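Local coordinates for cysteine synthase 3 (Entamoeba histolytica, PDB 6KR5), which catalyses the pyridoxal-phosphate-dependent exchange of the acetoxy group of O-acetyl-L-serine for sulfide, giving L-cysteine and acetate, at residues G233-G238 against E311-T316; S86-I91 against L306-E311; G274-M279 against D317-I322. All blocks are in the same frame, centred on the assembly; numbering follows the deposited sequence. Where two conformers were deposited one is given.

Contact 1 (G233-G238 against E311-T316). With PLP (pyridoxal-5'-phosphate), chain D.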
loop_
_atom_site.group_PDB
_atom_site.type_symbol
_atom_site.label_atom_id
_atom_site.label_comp_id
_atom_site.label_asym_id
_atom_site.label_seq_id
_atom_site.Cartn_x
_atom_site.Cartn_y
_atom_site.Cartn_z
ATOM N N GLY B 233 3.145 -22.058 8.080
ATOM C CA GLY B 233 3.743 -20.763 7.837
ATOM C C GLY B 233 2.959 -19.791 6.980
ATOM O O GLY B 233 3.539 -18.836 6.452
ATOM N N ILE B 234 1.653 -19.993 6.814
ATOM C CA ILE B 234 0.847 -19.058 6.021
ATOM C C ILE B 234 0.319 -17.987 6.970
ATOM O O ILE B 234 -0.767 -18.102 7.544
ATOM C CB ILE B 234 -0.275 -19.750 5.264
ATOM C CG1 ILE B 234 0.238 -21.018 4.580
ATOM C CG2 ILE B 234 -0.838 -18.766 4.229
ATOM C CD1 ILE B 234 -0.836 -21.764 3.842
ATOM N N GLN B 235 1.097 -16.927 7.127
ATOM C CA GLN B 235 0.731 -15.887 8.069
ATOM C C GLN B 235 -0.613 -15.277 7.709
ATOM O O GLN B 235 -0.917 -15.046 6.536
ATOM C CB GLN B 235 1.813 -14.816 8.111
ATOM C CG GLN B 235 3.108 -15.358 8.688
ATOM C CD GLN B 235 4.180 -14.303 8.794
ATOM O OE1 GLN B 235 3.893 -13.127 9.010
ATOM N NE2 GLN B 235 5.430 -14.722 8.642
ATOM N N GLY B 236 -1.420 -15.031 8.736
ATOM C CA GLY B 236 -2.723 -14.421 8.593
ATOM C C GLY B 236 -3.880 -15.396 8.631
ATOM O O GLY B 236 -5.012 -14.982 8.892
ATOM N N ILE B 237 -3.628 -16.677 8.394
ATOM C CA ILE B 237 -4.677 -17.672 8.403
ATOM C C ILE B 237 -4.254 -18.823 9.308
ATOM O O ILE B 237 -3.231 -18.762 9.994
ATOM C CB ILE B 237 -5.027 -18.164 6.982
ATOM C CG1 ILE B 237 -3.847 -18.887 6.322
ATOM C CG2 ILE B 237 -5.496 -16.979 6.142
ATOM C CD1 ILE B 237 -4.239 -19.601 5.023
ATOM N N GLY B 238 -5.084 -19.863 9.338
ATOM C CA GLY B 238 -4.783 -21.031 10.138
ATOM C C GLY B 238 -4.663 -20.736 11.619
ATOM O O GLY B 238 -3.621 -20.987 12.237
ATOM N N GLU B 311 4.912 -6.738 0.574
ATOM C CA GLU B 311 5.885 -5.862 1.219
ATOM C C GLU B 311 5.882 -6.042 2.731
ATOM O O GLU B 311 6.909 -5.833 3.387
ATOM C CB GLU B 311 5.604 -4.403 0.852
ATOM C CG GLU B 311 6.638 -3.429 1.415
ATOM C CD GLU B 311 6.459 -2.002 0.932
ATOM O OE1 GLU B 311 5.450 -1.711 0.257
ATOM O OE2 GLU B 311 7.344 -1.175 1.235
ATOM N N ARG B 312 4.747 -6.441 3.298
ATOM C CA ARG B 312 4.638 -6.724 4.725
ATOM C C ARG B 312 5.387 -7.990 5.138
ATOM O O ARG B 312 5.445 -8.295 6.336
ATOM C CB ARG B 312 3.155 -6.821 5.099
ATOM C CG ARG B 312 2.833 -6.590 6.575
ATOM C CD ARG B 312 1.431 -6.020 6.767
ATOM N NE ARG B 312 1.395 -4.589 6.487
ATOM C CZ ARG B 312 0.279 -3.869 6.460
ATOM N NH1 ARG B 312 -0.893 -4.453 6.700
ATOM N NH2 ARG B 312 0.333 -2.575 6.183
ATOM N N TYR B 313 5.983 -8.721 4.186
ATOM C CA TYR B 313 6.655 -9.984 4.464
ATOM C C TYR B 313 8.110 -9.981 4.019
ATOM O O TYR B 313 8.705 -11.050 3.882
ATOM C CB TYR B 313 5.895 -11.140 3.810
ATOM C CG TYR B 313 4.488 -11.160 4.323
ATOM C CD1 TYR B 313 4.185 -11.753 5.537
ATOM C CD2 TYR B 313 3.480 -10.508 3.635
ATOM C CE1 TYR B 313 2.904 -11.717 6.033
ATOM C CE2 TYR B 313 2.198 -10.476 4.116
ATOM C CZ TYR B 313 1.917 -11.076 5.317
ATOM O OH TYR B 313 0.637 -11.041 5.806
ATOM N N LEU B 314 8.701 -8.803 3.810
ATOM C CA LEU B 314 10.098 -8.753 3.383
ATOM C C LEU B 314 11.045 -9.255 4.462
ATOM O O LEU B 314 12.168 -9.663 4.147
ATOM C CB LEU B 314 10.475 -7.329 2.992
ATOM C CG LEU B 314 9.694 -6.739 1.828
ATOM C CD1 LEU B 314 10.116 -5.286 1.638
ATOM C CD2 LEU B 314 9.926 -7.539 0.564
ATOM N N SER B 315 10.617 -9.237 5.723
ATOM C CA SER B 315 11.407 -9.764 6.823
ATOM C C SER B 315 11.434 -11.286 6.863
ATOM O O SER B 315 12.182 -11.854 7.664
ATOM C CB SER B 315 10.862 -9.218 8.147
ATOM O OG SER B 315 9.463 -9.440 8.239
ATOM N N THR B 316 10.641 -11.954 6.033
ATOM C CA THR B 316 10.647 -13.399 5.931
ATOM C C THR B 316 11.503 -13.787 4.726
ATOM O O THR B 316 12.129 -12.937 4.081
ATOM C CB THR B 316 9.210 -13.923 5.826
ATOM O OG1 THR B 316 8.707 -13.689 4.502
ATOM C CG2 THR B 316 8.305 -13.207 6.808
HETATM N N1 PLP D . -4.702 -13.021 5.401
HETATM C C2 PLP D . -4.312 -11.912 6.102
HETATM C C2A PLP D . -2.970 -11.318 5.805
HETATM C C3 PLP D . -5.155 -11.366 7.054
HETATM O O3 PLP D . -4.743 -10.262 7.744
HETATM C C4 PLP D . -6.396 -11.940 7.293
HETATM C C4A PLP D . -7.277 -11.437 8.380
HETATM O O4A PLP D . -6.905 -10.498 9.094
HETATM C C5 PLP D . -6.783 -13.067 6.569
HETATM C C6 PLP D . -5.925 -13.596 5.633
HETATM C C5A PLP D . -8.099 -13.773 6.809
HETATM O O4P PLP D . -9.234 -12.961 6.686
HETATM P P PLP D . -10.450 -13.277 7.678
HETATM O O1P PLP D . -10.748 -14.763 7.589
HETATM O O2P PLP D . -10.003 -12.918 9.066
HETATM O O3P PLP D . -11.597 -12.450 7.220
HETATM O O HOH W 1 -0.316 -13.377 4.369
HETATM O O HOH W 2 4.807 -10.432 8.701
#
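Gln235 and Tyr313, each with a polar side-chain end, meet without a direct hydrogen bond; one water links Gln235 to Tyr313 and a second links it to the backbone of Arg312. The amide oxygen OE1 of Gln235 lies at the edge of the Tyr313 ring, 3.4 Å from its CE1, where the slightly positive ring hydrogens suit an oxygen. The amide and ring planes are turned 70° apart, and the two side chains run past each other in opposite directions. An extended glutamine, with CG anti to its carbonyl carbon (chi1 -66°), is long enough to carry NE2 on to within 3.7 Å of the methyl CG2 of Thr316. One water donates to Gln235 O (2.8 Å) and to Tyr313 OH (2.9 Å); the phenol also bonds Asp308, which fixes its end. A second water donates to Gln235 OE1 at 2.9 Å and, over a longer distance, to Arg312 O.

Both sides are kept in shape by turns. Thr316 returns its OG1 to Tyr313 O (2.7 Å), and its backbone N bonds the same oxygen, closing a type I turn. Ile234 to Ile237 form a type II turn with Gly236 at its third position, where phi is positive. Having no side chain, this glycine also allows PLP to lie close against the turn. Ile237 CG2 offers an apolar surface 3.4 Å from PLP C6, while Tyr313 OH stands 3.6 Å from PLP C2A. A glycine-rich loop, here turning at Gly236, and a tyrosine bordering the cofactor ring in this way belong to the PLP pocket of a fold type II enzyme of the cysteine synthase family.

Contact 2 (S86-I91 against L306-E311). With PLP (pyridoxal-5'-phosphate), chain D.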
loop_
_atom_site.group_PDB
_atom_site.type_symbol
_atom_site.label_atom_id
_atom_site.label_comp_id
_atom_site.label_asym_id
_atom_site.label_seq_id
_atom_site.Cartn_x
_atom_site.Cartn_y
_atom_site.Cartn_z
ATOM N N SER B 86 -0.906 -9.936 16.919
ATOM C CA SER B 86 0.395 -9.567 16.381
ATOM C C SER B 86 0.324 -9.265 14.889
ATOM O O SER B 86 1.363 -9.030 14.260
ATOM C CB SER B 86 1.410 -10.682 16.656
ATOM O OG SER B 86 1.484 -10.988 18.045
ATOM N N GLY B 87 -0.877 -9.256 14.311
ATOM C CA GLY B 87 -1.027 -9.119 12.876
ATOM C C GLY B 87 -1.816 -7.924 12.388
ATOM O O GLY B 87 -1.850 -6.865 13.020
ATOM N N ASN B 88 -2.464 -8.088 11.238
ATOM C CA ASN B 88 -3.098 -6.950 10.586
ATOM C C ASN B 88 -4.266 -6.391 11.389
ATOM O O ASN B 88 -4.598 -5.211 11.240
ATOM C CB ASN B 88 -3.555 -7.352 9.191
ATOM C CG ASN B 88 -2.402 -7.520 8.242
ATOM O OD1 ASN B 88 -1.388 -6.820 8.341
ATOM N ND2 ASN B 88 -2.545 -8.445 7.300
ATOM N N THR B 89 -4.929 -7.211 12.214
ATOM C CA THR B 89 -6.045 -6.691 12.998
ATOM C C THR B 89 -5.604 -5.539 13.881
ATOM O O THR B 89 -6.320 -4.537 14.017
ATOM C CB THR B 89 -6.643 -7.815 13.828
ATOM O OG1 THR B 89 -7.219 -8.767 12.931
ATOM C CG2 THR B 89 -7.724 -7.291 14.786
ATOM N N GLY B 90 -4.417 -5.657 14.474
ATOM C CA GLY B 90 -3.912 -4.572 15.291
ATOM C C GLY B 90 -3.736 -3.296 14.497
ATOM O O GLY B 90 -4.063 -2.208 14.976
ATOM N N ILE B 91 -3.230 -3.416 13.266
ATOM C CA ILE B 91 -3.053 -2.233 12.422
ATOM C C ILE B 91 -4.398 -1.593 12.102
ATOM O O ILE B 91 -4.562 -0.373 12.189
ATOM C CB ILE B 91 -2.295 -2.601 11.136
ATOM C CG1 ILE B 91 -0.890 -3.093 11.478
ATOM C CG2 ILE B 91 -2.275 -1.412 10.199
ATOM C CD1 ILE B 91 -0.158 -3.667 10.261
ATOM N N LEU B 306 -7.448 -11.217 -1.984
ATOM C CA LEU B 306 -6.026 -11.125 -1.645
ATOM C C LEU B 306 -5.896 -10.225 -0.420
ATOM O O LEU B 306 -5.980 -8.996 -0.552
ATOM C CB LEU B 306 -5.205 -10.573 -2.817
ATOM C CG LEU B 306 -5.371 -11.279 -4.173
ATOM C CD1 LEU B 306 -4.194 -10.922 -5.084
ATOM C CD2 LEU B 306 -5.474 -12.761 -4.018
ATOM N N PRO B 307 -5.713 -10.778 0.786
ATOM C CA PRO B 307 -5.879 -9.953 2.004
ATOM C C PRO B 307 -4.844 -8.858 2.237
ATOM O O PRO B 307 -5.177 -7.880 2.931
ATOM C CB PRO B 307 -5.832 -10.997 3.133
ATOM C CG PRO B 307 -6.361 -12.256 2.495
ATOM C CD PRO B 307 -5.768 -12.222 1.097
ATOM N N ASP B 308 -3.604 -8.983 1.759
ATOM C CA ASP B 308 -2.612 -7.931 2.016
ATOM C C ASP B 308 -1.463 -8.056 1.018
ATOM O O ASP B 308 -1.507 -8.869 0.086
ATOM C CB ASP B 308 -2.128 -7.932 3.481
ATOM C CG ASP B 308 -1.210 -9.104 3.843
ATOM O OD1 ASP B 308 -0.965 -10.007 3.007
ATOM O OD2 ASP B 308 -0.738 -9.124 5.013
ATOM N N CYS B 309 -0.423 -7.256 1.234
ATOM C CA CYS B 309 0.664 -7.061 0.285
ATOM C C CYS B 309 1.925 -7.801 0.720
ATOM O O CYS B 309 2.191 -7.964 1.912
ATOM C CB CYS B 309 0.967 -5.570 0.147
ATOM S SG CYS B 309 2.303 -5.198 -0.998
ATOM N N GLY B 310 2.723 -8.225 -0.268
ATOM C CA GLY B 310 3.956 -8.923 0.031
ATOM C C GLY B 310 5.001 -8.068 0.712
ATOM O O GLY B 310 5.885 -8.615 1.380
ATOM N N GLU B 311 4.912 -6.738 0.574
ATOM C CA GLU B 311 5.885 -5.862 1.219
ATOM C C GLU B 311 5.882 -6.042 2.731
ATOM O O GLU B 311 6.909 -5.833 3.387
ATOM C CB GLU B 311 5.604 -4.403 0.852
ATOM C CG GLU B 311 6.638 -3.429 1.415
ATOM C CD GLU B 311 6.459 -2.002 0.932
ATOM O OE1 GLU B 311 5.450 -1.711 0.257
ATOM O OE2 GLU B 311 7.344 -1.175 1.235
HETATM N N1 PLP D . -4.702 -13.021 5.401
HETATM C C2 PLP D . -4.312 -11.912 6.102
HETATM C C2A PLP D . -2.970 -11.318 5.805
HETATM C C3 PLP D . -5.155 -11.366 7.054
HETATM O O3 PLP D . -4.743 -10.262 7.744
HETATM C C4 PLP D . -6.396 -11.940 7.293
HETATM C C4A PLP D . -7.277 -11.437 8.380
HETATM O O4A PLP D . -6.905 -10.498 9.094
HETATM C C5 PLP D . -6.783 -13.067 6.569
HETATM C C6 PLP D . -5.925 -13.596 5.633
HETATM C C5A PLP D . -8.099 -13.773 6.809
HETATM O O4P PLP D . -9.234 -12.961 6.686
HETATM P P PLP D . -10.450 -13.277 7.678
HETATM O O1P PLP D . -10.748 -14.763 7.589
HETATM O O2P PLP D . -10.003 -12.918 9.066
HETATM O O3P PLP D . -11.597 -12.450 7.220
#
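Asn88 reaches Asp308 inside the PLP site of this fold type II enzyme, where the Thr-Ser-Gly-Asn-Thr-Gly loop characteristic of cysteine synthases leads into helix 88-100. Its amide nitrogen serves two acceptors, as the two hydrogens of a primary amide allow. ND2 donates to PLP O3 at 2.9 Å and to Asp308 OD2 at 3.0 Å, the latter almost straight at 165°. OD2 lies in the amide plane, but ND2 meets it from above the carboxylate, 38° out of its plane, in keeping with side chains that cross at about a right angle. Donation to O3 would be consistent with negative charge on that oxygen.

Pro307 supplies a compact, rigid, apolar surface against one face of the pyridine ring, with CB 3.2 Å from PLP N1 and CG 3.4 Å from PLP C6. Its neighbour Asp308 sets its carboxylate beyond the cofactor methyl, near the ring plane, its CG placed between backbone N and carbonyl carbon (chi1 72°).

The next shell fixes these groups. Arg312 NH1 bonds Asn88 OD1, which settles the amide's rotation and points its nitrogen at the two acceptors. Backbone bonds link Asp308 with Gly278 and Pro307 with Val57, and the adjoining Cys309 forms a disulfide with Cys50. Positioned by its hydrogen bonds to Asn88 and Tyr313, OD2 of Asp308 stands 3.2 Å from PLP C2A, the methyl carbon of the cofactor.

Contact 3 (G274-M279 against D317-I322)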
loop_
_atom_site.group_PDB
_atom_site.type_symbol
_atom_site.label_atom_id
_atom_site.label_comp_id
_atom_site.label_asym_id
_atom_site.label_seq_id
_atom_site.Cartn_x
_atom_site.Cartn_y
_atom_site.Cartn_z
ATOM N N GLY B 274 2.834 -9.335 -11.844
ATOM C CA GLY B 274 3.202 -8.039 -11.319
ATOM C C GLY B 274 2.400 -7.569 -10.130
ATOM O O GLY B 274 2.353 -6.364 -9.868
ATOM N N ILE B 275 1.775 -8.484 -9.396
ATOM C CA ILE B 275 0.983 -8.164 -8.215
ATOM C C ILE B 275 1.717 -8.736 -7.013
ATOM O O ILE B 275 1.904 -9.951 -6.919
ATOM C CB ILE B 275 -0.435 -8.742 -8.324
ATOM C CG1 ILE B 275 -1.196 -8.080 -9.471
ATOM C CG2 ILE B 275 -1.166 -8.589 -7.012
ATOM C CD1 ILE B 275 -2.439 -8.839 -9.871
ATOM N N MET B 276 2.154 -7.865 -6.100
ATOM C CA MET B 276 2.951 -8.298 -4.950
ATOM C C MET B 276 2.016 -8.539 -3.779
ATOM O O MET B 276 1.788 -7.662 -2.950
ATOM C CB MET B 276 4.025 -7.279 -4.597
ATOM C CG MET B 276 5.005 -7.824 -3.569
ATOM S SD MET B 276 6.335 -6.641 -3.257
ATOM C CE MET B 276 7.438 -7.570 -2.206
ATOM N N CYS B 277 1.478 -9.749 -3.712
ATOM C CA CYS B 277 0.497 -10.123 -2.703
ATOM C C CYS B 277 1.150 -10.920 -1.576
ATOM O O CYS B 277 2.236 -11.477 -1.723
ATOM C CB CYS B 277 -0.605 -10.961 -3.353
ATOM S SG CYS B 277 -0.033 -12.547 -4.093
ATOM N N GLY B 278 0.461 -10.988 -0.444
ATOM C CA GLY B 278 0.990 -11.639 0.742
ATOM C C GLY B 278 0.901 -13.162 0.707
ATOM O O GLY B 278 0.526 -13.780 -0.292
ATOM N N MET B 279 1.270 -13.776 1.839
ATOM C CA MET B 279 1.346 -15.238 1.894
ATOM C C MET B 279 -0.032 -15.881 1.762
ATOM O O MET B 279 -0.203 -16.869 1.028
ATOM C CB MET B 279 2.003 -15.687 3.201
ATOM C CG MET B 279 3.439 -15.244 3.338
ATOM S SD MET B 279 4.029 -15.855 4.927
ATOM C CE MET B 279 5.801 -15.625 4.715
ATOM N N ASP B 317 11.552 -15.073 4.413
ATOM C CA ASP B 317 12.268 -15.506 3.223
ATOM C C ASP B 317 11.355 -15.627 2.010
ATOM O O ASP B 317 11.772 -16.207 1.000
ATOM C CB ASP B 317 12.990 -16.830 3.488
ATOM C CG ASP B 317 14.354 -16.630 4.136
ATOM O OD1 ASP B 317 14.703 -15.467 4.437
ATOM O OD2 ASP B 317 15.078 -17.629 4.341
ATOM N N LEU B 318 10.136 -15.072 2.084
ATOM C CA LEU B 318 9.171 -15.205 0.991
ATOM C C LEU B 318 9.790 -14.814 -0.340
ATOM O O LEU B 318 9.506 -15.430 -1.373
ATOM C CB LEU B 318 7.919 -14.356 1.267
ATOM C CG LEU B 318 6.807 -14.323 0.198
ATOM C CD1 LEU B 318 6.183 -15.701 0.007
ATOM C CD2 LEU B 318 5.723 -13.318 0.535
ATOM N N TYR B 319 10.661 -13.810 -0.337
ATOM C CA TYR B 319 11.302 -13.357 -1.562
ATOM C C TYR B 319 12.801 -13.600 -1.572
ATOM O O TYR B 319 13.502 -13.072 -2.445
ATOM C CB TYR B 319 11.002 -11.886 -1.783
ATOM C CG TYR B 319 9.531 -11.626 -1.881
ATOM C CD1 TYR B 319 8.783 -12.174 -2.911
ATOM C CD2 TYR B 319 8.881 -10.864 -0.926
ATOM C CE1 TYR B 319 7.447 -11.943 -3.016
ATOM C CE2 TYR B 319 7.545 -10.631 -1.018
ATOM C CZ TYR B 319 6.828 -11.167 -2.060
ATOM O OH TYR B 319 5.491 -10.914 -2.162
ATOM N N LYS B 320 13.306 -14.382 -0.625
ATOM C CA LYS B 320 14.690 -14.830 -0.641
ATOM C C LYS B 320 14.823 -16.126 -1.432
ATOM O O LYS B 320 15.712 -16.250 -2.282
ATOM C CB LYS B 320 15.201 -15.010 0.792
ATOM N N THR B 321 13.934 -17.086 -1.164
ATOM C CA THR B 321 13.855 -18.304 -1.962
ATOM C C THR B 321 13.576 -17.964 -3.421
ATOM O O THR B 321 12.799 -17.056 -3.727
ATOM C CB THR B 321 12.753 -19.215 -1.423
ATOM O OG1 THR B 321 12.828 -19.259 0.008
ATOM C CG2 THR B 321 12.882 -20.623 -1.985
ATOM N N ILE B 322 14.209 -18.700 -4.328
ATOM C CA ILE B 322 14.086 -18.434 -5.755
ATOM C C ILE B 322 13.760 -19.735 -6.474
ATOM O O ILE B 322 14.460 -20.739 -6.299
ATOM C CB ILE B 322 15.374 -17.800 -6.319
ATOM C CG1 ILE B 322 15.164 -17.352 -7.769
ATOM C CG2 ILE B 322 16.550 -18.755 -6.182
ATOM C CD1 ILE B 322 14.235 -16.157 -7.908
HETATM O O HOH W 3 3.934 -11.696 -3.961
#
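Met276 swings CG anti to its backbone N (chi1 -170°) and stays extended beyond it, while Tyr319 places its ring carbon CG anti to the carbonyl carbon (chi1 -59°); together these torsions bring the methionine methyl obliquely to the tyrosine ring. CE comes within 3.3 Å of Tyr319 CE2, a tight apolar approach. The sulfur follows behind as a Met-aromatic contact, SD being 5.3 Å from the ring centroid and 36° off its normal. A long unbranched chain suits this place, since it can slant across the ring with the polarisable sulfur beside it. Leu318, the preceding residue, sets its CG 3.8 Å above the ring plane, over the ring centre. Leu318 CG thus covers one face, while Met276 approaches obliquely from the other side of the ring plane.

Leu318 carries the packing onward. Its CD2 lies 4.1 Å from Met279 CG, the two chains sliding past each other in opposite directions, and both side chains rest on Trp263 of helix 259-273. Met279 starts helix 279-292, with Gly278 at the N-cap, and Gly274, just after helix 259-273, has a positive phi that a residue without CB readily adopts. The 317-322 loop therefore covers a helix-to-helix connection, and Arg267 binds Leu318 O. Across the dimer, Met276 touches Met54 and Tyr319 touches Met118 of the second subunit.

Between the two segments, the clear polar link is at the phenol end. Tyr319 OH donates to a water at 2.5 Å, which in turn donates to Cys277 O at 2.8 Å. The loop is thus fastened mainly by apolar and sulfur contacts, with a solvent molecule relaying the phenol to the opposing backbone.

From the N terminus, the chain passes 86-91, then 233-238, then 274-279, and meets their partners in succession along 306-322. Contact 2 closes a loop of 214 residues, contact 1 one of 72 and contact 3 one of 37; each crosses the other two and none is nested. The continuous tail after strand 301-306 thus ties helix 88-100, beside the four-stranded sheet, to the loop before strand 253-257 and to the loop between helices 259-273 and 279-292. Contacts 1 and 2 share Glu311 and both touch PLP. A backbone bond from Gly310 N to Met276 O joins contacts 2 and 3, and all three contacts lie within reach of the second subunit.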